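Putative HTH-type transcriptional regulator YwnA (Bacillus subtilis subsp. subtilis, PDB 1XD7) probably binds DNA through a winged helix-turn-helix domain and regulates transcription as a dimeric member of the Rrf2 family. Local coordinates at residues T110-S113 with V114-M118; N34-P37 with V38-R41; S72-E75 with V76-A79. One frame throughout, in Å; residues are numbered along the deposited sequence.

Interaction 1 (T110-S113 with V114-M118); sequences TFES and VQRAM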
loop_
_atom_site.group_PDB
_atom_site.type_symbol
_atom_site.label_atom_id
_atom_site.label_comp_id
_atom_site.label_asym_id
_atom_site.label_seq_id
_atom_site.Cartn_x
_atom_site.Cartn_y
_atom_site.Cartn_z
ATOM N N THR A 110 10.747 8.797 -2.780
ATOM C CA THR A 110 10.522 8.218 -1.455
ATOM C C THR A 110 9.571 7.037 -1.593
ATOM O O THR A 110 9.850 5.940 -1.119
ATOM C CB THR A 110 9.920 9.236 -0.492
ATOM O OG1 THR A 110 10.682 10.450 -0.539
ATOM C CG2 THR A 110 9.958 8.696 0.917
ATOM N N PHE A 111 8.452 7.274 -2.267
ATOM C CA PHE A 111 7.463 6.234 -2.508
ATOM C C PHE A 111 8.091 5.028 -3.181
ATOM O O PHE A 111 7.490 3.950 -3.217
ATOM C CB PHE A 111 6.347 6.752 -3.409
ATOM C CG PHE A 111 5.505 7.808 -2.778
ATOM C CD1 PHE A 111 4.474 8.401 -3.494
ATOM C CD2 PHE A 111 5.748 8.222 -1.466
ATOM C CE1 PHE A 111 3.696 9.394 -2.918
ATOM C CE2 PHE A 111 4.980 9.211 -0.878
ATOM C CZ PHE A 111 3.951 9.802 -1.601
ATOM N N GLU A 112 9.287 5.214 -3.733
ATOM C CA GLU A 112 9.975 4.123 -4.398
ATOM C C GLU A 112 10.806 3.389 -3.364
ATOM O O GLU A 112 11.074 2.203 -3.499
ATOM C CB GLU A 112 10.865 4.653 -5.516
ATOM C CG GLU A 112 11.164 3.626 -6.587
ATOM C CD GLU A 112 11.531 4.276 -7.907
ATOM O OE1 GLU A 112 10.733 5.112 -8.392
ATOM O OE2 GLU A 112 12.609 3.956 -8.458
ATOM N N SER A 113 11.210 4.106 -2.327
ATOM C CA SER A 113 11.988 3.510 -1.259
ATOM C C SER A 113 11.037 2.621 -0.456
ATOM O O SER A 113 11.335 1.459 -0.166
ATOM C CB SER A 113 12.570 4.608 -0.368
ATOM O OG SER A 113 13.193 4.061 0.778
ATOM N N VAL A 114 9.886 3.181 -0.104
ATOM C CA VAL A 114 8.877 2.452 0.650
ATOM C C VAL A 114 8.386 1.286 -0.177
ATOM O O VAL A 114 8.145 0.190 0.330
ATOM C CB VAL A 114 7.678 3.352 0.976
ATOM C CG1 VAL A 114 6.477 2.499 1.368
ATOM C CG2 VAL A 114 8.053 4.312 2.092
ATOM N N GLN A 115 8.230 1.548 -1.462
ATOM C CA GLN A 115 7.773 0.546 -2.394
ATOM C C GLN A 115 8.732 -0.636 -2.368
ATOM O O GLN A 115 8.315 -1.781 -2.205
ATOM C CB GLN A 115 7.732 1.147 -3.792
ATOM C CG GLN A 115 7.397 0.182 -4.912
ATOM C CD GLN A 115 5.961 -0.286 -4.870
ATOM O OE1 GLN A 115 5.057 0.472 -4.504
ATOM N NE2 GLN A 115 5.738 -1.535 -5.262
ATOM N N ARG A 116 10.019 -0.354 -2.539
ATOM C CA ARG A 116 11.022 -1.409 -2.550
ATOM C C ARG A 116 10.926 -2.171 -1.235
ATOM O O ARG A 116 11.005 -3.394 -1.215
ATOM C CB ARG A 116 12.430 -0.820 -2.729
ATOM C CG ARG A 116 12.726 -0.209 -4.108
ATOM C CD ARG A 116 12.810 -1.262 -5.201
ATOM N NE ARG A 116 11.504 -1.547 -5.788
ATOM C CZ ARG A 116 10.893 -0.762 -6.674
ATOM N NH1 ARG A 116 11.471 0.361 -7.087
ATOM N NH2 ARG A 116 9.697 -1.092 -7.142
ATOM N N ALA A 117 10.743 -1.444 -0.141
ATOM C CA ALA A 117 10.616 -2.081 1.156
ATOM C C ALA A 117 9.445 -3.069 1.088
ATOM O O ALA A 117 9.634 -4.267 1.263
ATOM C CB ALA A 117 10.378 -1.046 2.219
ATOM N N MET A 118 8.244 -2.562 0.827
ATOM C CA MET A 118 7.067 -3.414 0.698
ATOM C C MET A 118 7.524 -4.642 -0.103
ATOM O O MET A 118 7.503 -5.772 0.395
ATOM C CB MET A 118 5.954 -2.655 -0.063
ATOM C CG MET A 118 4.517 -3.232 0.024
ATOM S SD MET A 118 3.741 -3.686 -1.585
ATOM C CE MET A 118 3.248 -2.043 -2.212
#

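Interaction 2 (N34-P37 with V38-R41); sequences NTNP and VVVR. With SO4 (sulfate ion), chain B.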
loop_
_atom_site.group_PDB
_atom_site.type_symbol
_atom_site.label_atom_id
_atom_site.label_comp_id
_atom_site.label_asym_id
_atom_site.label_seq_id
_atom_site.Cartn_x
_atom_site.Cartn_y
_atom_site.Cartn_z
ATOM N N ASN A 34 -14.913 -18.945 -1.116
ATOM C CA ASN A 34 -16.056 -18.066 -0.898
ATOM C C ASN A 34 -15.870 -16.739 -1.626
ATOM O O ASN A 34 -15.926 -15.663 -1.027
ATOM C CB ASN A 34 -16.278 -17.806 0.592
ATOM C CG ASN A 34 -17.650 -17.200 0.876
ATOM O OD1 ASN A 34 -18.004 -16.951 2.029
ATOM N ND2 ASN A 34 -18.429 -16.966 -0.183
ATOM N N THR A 35 -15.647 -16.842 -2.931
ATOM C CA THR A 35 -15.462 -15.690 -3.791
ATOM C C THR A 35 -16.061 -16.025 -5.144
ATOM O O THR A 35 -16.303 -17.192 -5.463
ATOM C CB THR A 35 -13.961 -15.360 -3.968
ATOM O OG1 THR A 35 -13.451 -14.831 -2.741
ATOM C CG2 THR A 35 -13.750 -14.339 -5.076
ATOM N N ASN A 36 -16.310 -14.989 -5.930
ATOM C CA ASN A 36 -16.869 -15.132 -7.265
ATOM C C ASN A 36 -15.928 -15.983 -8.132
ATOM O O ASN A 36 -14.709 -15.813 -8.099
ATOM C CB ASN A 36 -17.058 -13.718 -7.843
ATOM C CG ASN A 36 -17.584 -13.705 -9.274
ATOM O OD1 ASN A 36 -17.972 -12.651 -9.778
ATOM N ND2 ASN A 36 -17.584 -14.857 -9.936
ATOM N N PRO A 37 -16.483 -16.922 -8.909
ATOM C CA PRO A 37 -15.679 -17.786 -9.776
ATOM C C PRO A 37 -15.156 -17.163 -11.067
ATOM O O PRO A 37 -14.488 -17.830 -11.846
ATOM C CB PRO A 37 -16.607 -18.968 -10.043
ATOM C CG PRO A 37 -17.946 -18.342 -10.008
ATOM C CD PRO A 37 -17.859 -17.433 -8.806
ATOM N N VAL A 38 -15.476 -15.901 -11.324
ATOM C CA VAL A 38 -14.945 -15.252 -12.525
ATOM C C VAL A 38 -13.596 -14.715 -12.064
ATOM O O VAL A 38 -12.572 -14.859 -12.739
ATOM C CB VAL A 38 -15.845 -14.092 -12.997
ATOM C CG1 VAL A 38 -17.136 -14.641 -13.579
ATOM C CG2 VAL A 38 -16.157 -13.182 -11.838
ATOM N N VAL A 39 -13.623 -14.123 -10.878
ATOM C CA VAL A 39 -12.446 -13.587 -10.224
ATOM C C VAL A 39 -11.409 -14.696 -10.168
ATOM O O VAL A 39 -10.270 -14.539 -10.626
ATOM C CB VAL A 39 -12.784 -13.179 -8.790
ATOM C CG1 VAL A 39 -11.542 -12.730 -8.076
ATOM C CG2 VAL A 39 -13.831 -12.079 -8.799
ATOM N N VAL A 40 -11.834 -15.831 -9.622
ATOM C CA VAL A 40 -10.980 -16.992 -9.481
ATOM C C VAL A 40 -10.367 -17.417 -10.817
ATOM O O VAL A 40 -9.147 -17.608 -10.930
ATOM C CB VAL A 40 -11.781 -18.168 -8.865
ATOM C CG1 VAL A 40 -10.909 -19.396 -8.768
ATOM C CG2 VAL A 40 -12.301 -17.779 -7.487
ATOM N N ARG A 41 -11.193 -17.562 -11.840
ATOM C CA ARG A 41 -10.646 -17.979 -13.118
ATOM C C ARG A 41 -9.666 -16.923 -13.613
ATOM O O ARG A 41 -8.595 -17.254 -14.119
ATOM C CB ARG A 41 -11.759 -18.184 -14.137
ATOM C CG ARG A 41 -12.936 -18.969 -13.604
ATOM C CD ARG A 41 -13.902 -19.346 -14.716
ATOM N NE ARG A 41 -13.460 -20.566 -15.370
ATOM C CZ ARG A 41 -13.811 -21.784 -14.975
ATOM N NH1 ARG A 41 -14.621 -21.940 -13.936
ATOM N NH2 ARG A 41 -13.336 -22.845 -15.604
HETATM S S SO4 B . -11.491 -25.540 -14.385
HETATM O O1 SO4 B . -12.855 -25.335 -14.890
HETATM O O2 SO4 B . -11.554 -25.892 -12.956
HETATM O O3 SO4 B . -10.839 -26.609 -15.164
HETATM O O4 SO4 B . -10.706 -24.305 -14.539
#

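Interaction 3 (S72-E75 with V76-A79); sequences SLLE and VYRA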
loop_
_atom_site.group_PDB
_atom_site.type_symbol
_atom_site.label_atom_id
_atom_site.label_comp_id
_atom_site.label_asym_id
_atom_site.label_seq_id
_atom_site.Cartn_x
_atom_site.Cartn_y
_atom_site.Cartn_z
ATOM N N SER A 72 7.642 -17.058 -4.092
ATOM C CA SER A 72 7.618 -15.908 -3.205
ATOM C C SER A 72 6.310 -15.157 -3.325
ATOM O O SER A 72 5.685 -15.164 -4.379
ATOM C CB SER A 72 8.769 -14.966 -3.556
ATOM O OG SER A 72 8.623 -14.503 -4.887
ATOM N N LEU A 73 5.893 -14.507 -2.250
ATOM C CA LEU A 73 4.665 -13.747 -2.313
ATOM C C LEU A 73 4.858 -12.609 -3.322
ATOM O O LEU A 73 3.972 -12.308 -4.115
ATOM C CB LEU A 73 4.308 -13.216 -0.927
ATOM C CG LEU A 73 4.043 -14.329 0.106
ATOM C CD1 LEU A 73 3.172 -13.803 1.233
ATOM C CD2 LEU A 73 3.329 -15.496 -0.554
ATOM N N LEU A 74 6.034 -11.998 -3.315
ATOM C CA LEU A 74 6.318 -10.925 -4.259
ATOM C C LEU A 74 6.068 -11.470 -5.664
ATOM O O LEU A 74 5.431 -10.819 -6.493
ATOM C CB LEU A 74 7.774 -10.465 -4.093
ATOM C CG LEU A 74 8.396 -9.382 -4.992
ATOM C CD1 LEU A 74 8.780 -9.992 -6.313
ATOM C CD2 LEU A 74 7.443 -8.219 -5.177
ATOM N N GLU A 75 6.548 -12.685 -5.912
ATOM C CA GLU A 75 6.372 -13.344 -7.209
ATOM C C GLU A 75 4.883 -13.426 -7.547
ATOM O O GLU A 75 4.485 -13.242 -8.701
ATOM C CB GLU A 75 6.985 -14.752 -7.157
ATOM C CG GLU A 75 6.974 -15.541 -8.464
ATOM C CD GLU A 75 7.931 -16.741 -8.427
ATOM O OE1 GLU A 75 8.612 -16.946 -7.398
ATOM O OE2 GLU A 75 8.018 -17.480 -9.431
ATOM N N VAL A 76 4.065 -13.697 -6.532
ATOM C CA VAL A 76 2.621 -13.800 -6.713
ATOM C C VAL A 76 2.041 -12.429 -6.994
ATOM O O VAL A 76 1.195 -12.259 -7.873
ATOM C CB VAL A 76 1.923 -14.335 -5.443
ATOM C CG1 VAL A 76 0.426 -14.428 -5.682
ATOM C CG2 VAL A 76 2.491 -15.682 -5.057
ATOM N N TYR A 77 2.495 -11.460 -6.213
ATOM C CA TYR A 77 2.059 -10.081 -6.327
ATOM C C TYR A 77 2.091 -9.546 -7.756
ATOM O O TYR A 77 1.067 -9.144 -8.294
ATOM C CB TYR A 77 2.936 -9.202 -5.447
ATOM C CG TYR A 77 2.580 -7.731 -5.491
ATOM C CD1 TYR A 77 1.394 -7.258 -4.927
ATOM C CD2 TYR A 77 3.451 -6.803 -6.068
ATOM C CE1 TYR A 77 1.088 -5.891 -4.931
ATOM C CE2 TYR A 77 3.154 -5.433 -6.078
ATOM C CZ TYR A 77 1.974 -4.983 -5.506
ATOM O OH TYR A 77 1.698 -3.628 -5.490
ATOM N N ARG A 78 3.272 -9.534 -8.362
ATOM C CA ARG A 78 3.423 -9.030 -9.722
ATOM C C ARG A 78 2.457 -9.679 -10.689
ATOM O O ARG A 78 1.834 -8.998 -11.501
ATOM C CB ARG A 78 4.850 -9.238 -10.226
ATOM C CG ARG A 78 5.656 -7.949 -10.371
ATOM C CD ARG A 78 6.895 -8.190 -11.229
ATOM N NE ARG A 78 6.733 -7.845 -12.646
ATOM C CZ ARG A 78 5.731 -8.239 -13.436
ATOM N NH1 ARG A 78 4.756 -9.006 -12.968
ATOM N NH2 ARG A 78 5.711 -7.869 -14.710
ATOM N N ALA A 79 2.327 -10.998 -10.605
ATOM C CA ALA A 79 1.425 -11.722 -11.490
ATOM C C ALA A 79 -0.003 -11.198 -11.416
ATOM O O ALA A 79 -0.713 -11.220 -12.410
ATOM C CB ALA A 79 1.451 -13.202 -11.164
#

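Interaction 1 (T110-S113 with V114-M118)
V114 donates the first of the backbone bonds between T110-S113 and V114-M118, two successive turns of the long helix 98-122, which packs against the second subunit of the dimer as in other Rrf2-type regulators. Its N donates to T110 O at 2.9 Å, a regular i to i+4 helix bond. The valine side chain adds little within its own helix: CB and CG2 each stay 4.0 Å from T110 O, while the residue packs on E121 of the second subunit. Q115 N bonds to F111 O, though the position of that oxygen is less certain. At R116 the backbone and side-chain contacts coincide. Its N donates to E112 O at 2.9 Å, from above the carbonyl plane, 43° out of it and not on a lone pair. CG stands beside the backbone N (chi1 -69°), which holds it 3.0 Å from the same E112 O, and bends at chi2 and chi3 then fold the chain back until E112 O lies over one face of the guanidinium. E112 and R116 run side by side and point the same way, and their nearest side-chain atoms are E112 CG, a methylene carbon, and R116 NH1, 3.3 Å apart. Yet E112 OE2 and R116 NH1 remain 4.0 Å apart, beyond a salt bridge, and the carboxylate and guanidinium planes are turned 58° from each other. The attraction between them is therefore probably modest; R116 NH2 makes its salt bridge with E119, three residues further on. A117 closes the next turn on S113, whose OG bonds to E121 of the second subunit and ties this face to the dimer partner; the backbone bond runs from A117 N to S113 O at 3.0 Å, and beyond it M118 packs on V114 of the second subunit.

Interaction 2 (N34-P37 with V38-R41)
The predicted helix-turn-helix motif supplies this contact: N34-P37 is the turn after helix 26-33, and V38-R41 is the first part of helix 37-49, by position the probable recognition helix. Across the turn T35 meets V39, and N36 and P37 meet the residues that follow them. N34, with positive phi (58°), ends the preceding helix in a Schellman motif, and N36 occupies the N-cap position of the next. The opening of that helix is fixed by V40 N, which donates to N36 O; the N-H...O angle of 166° makes the bond straight, though 3.3 Å is long, and the donor is tilted 16° from the carbonyl plane. R41 N to P37 O is a weak bond at a similar length, and the place of that oxygen is less sure. Around N36 O the two branched residues close in, with V39 CB at 3.3 Å and V40 CG2 at 3.2 Å, so that two valine carbons lie close against the accepting oxygen. T35 presents its methyl rather than its hydroxyl to the helix: CG2 lies anti to the backbone N and comes within 4.0 Å of V39 CB, the two side chains crossing at about a right angle. On the same turn, V39 CG2 packs on N36 CB at 3.7 Å. V40 also rests on I29 and A30, and P37 on A30, so the turn is packed against helix 26-33. R41 reaches outward to a sulfate, probably from the crystallisation liquor, which is held as well by S26 OG and G61 N. The anion sits at the edge of the guanidinium, near its plane, in a position consistent with a phosphate-binding site; R41 NH2 donates to SO4 O1 at 2.6 Å.

Interaction 3 (S72-E75 with V76-A79)
A capping box starts helix 73-80, and the backbone and side chains of S72-E75 join it to the following turn, V76-A79. V76 N donates to S72 O at 3.1 Å, while V76 turns CG2 to the side of its own N, which brings that methyl to 3.3 Å from the same oxygen. In the box itself, E75 N gives a bond of 2.9 Å to S72 OG, whose position is less certain, and S72 N returns a weak one of 3.4 Å to E75 OE1. The extended glutamate chain, with CG anti to the backbone N (chi1 -176°), carries the carboxylate back toward the helix start, where it would probably interact favourably with the helix dipole. One side of this helix, carrying L73 and V76, packs into the hydrophobic interior of the winged-helix domain, between helices 7-19 and 98-122: V76 packs on L8, A11 and L15, and L73 on I12 and L122. L73 also touches T110 of the second subunit, so the capped turn reaches the dimer interface. Further along, Y77 N bonds to L73 O at 2.7 Å with an angle of 164°, and R78 N to L74 O at 3.1 Å, each donor almost in line with its C=O. The side chains of L74 and Y77 meet loosely on one flank: the leucine CB leads away from the second turn, but the end of the chain swings back, bringing L74 CD2 to 4.3 Å from Y77 CD2. Closer to the backbone, Y77 CB lies 3.2 Å from L74 O.

How the interactions relate
From the N terminus, the three contacts follow in series, each joining consecutive residues, so none closes a long loop, nests or crosses. Interaction 2 comes first, where helix 26-33 turns into helix 37-49. Interaction 3 begins helix 73-80, its centre about 19 Å from that of interaction 2, with nearest atoms about 10 Å apart. Interaction 1 lies last, on helix 98-122, its centre about 31 Å from that of interaction 2 and on the opposite side of the chain's centre. Interactions 1 and 3 touch, M118 CE lying 4.0 Å from Y77 OH. Helix 73-80 packs on the long helix through L73, L74 and Y77 and on helix 7-19 through L73 and V76, so it lies between them.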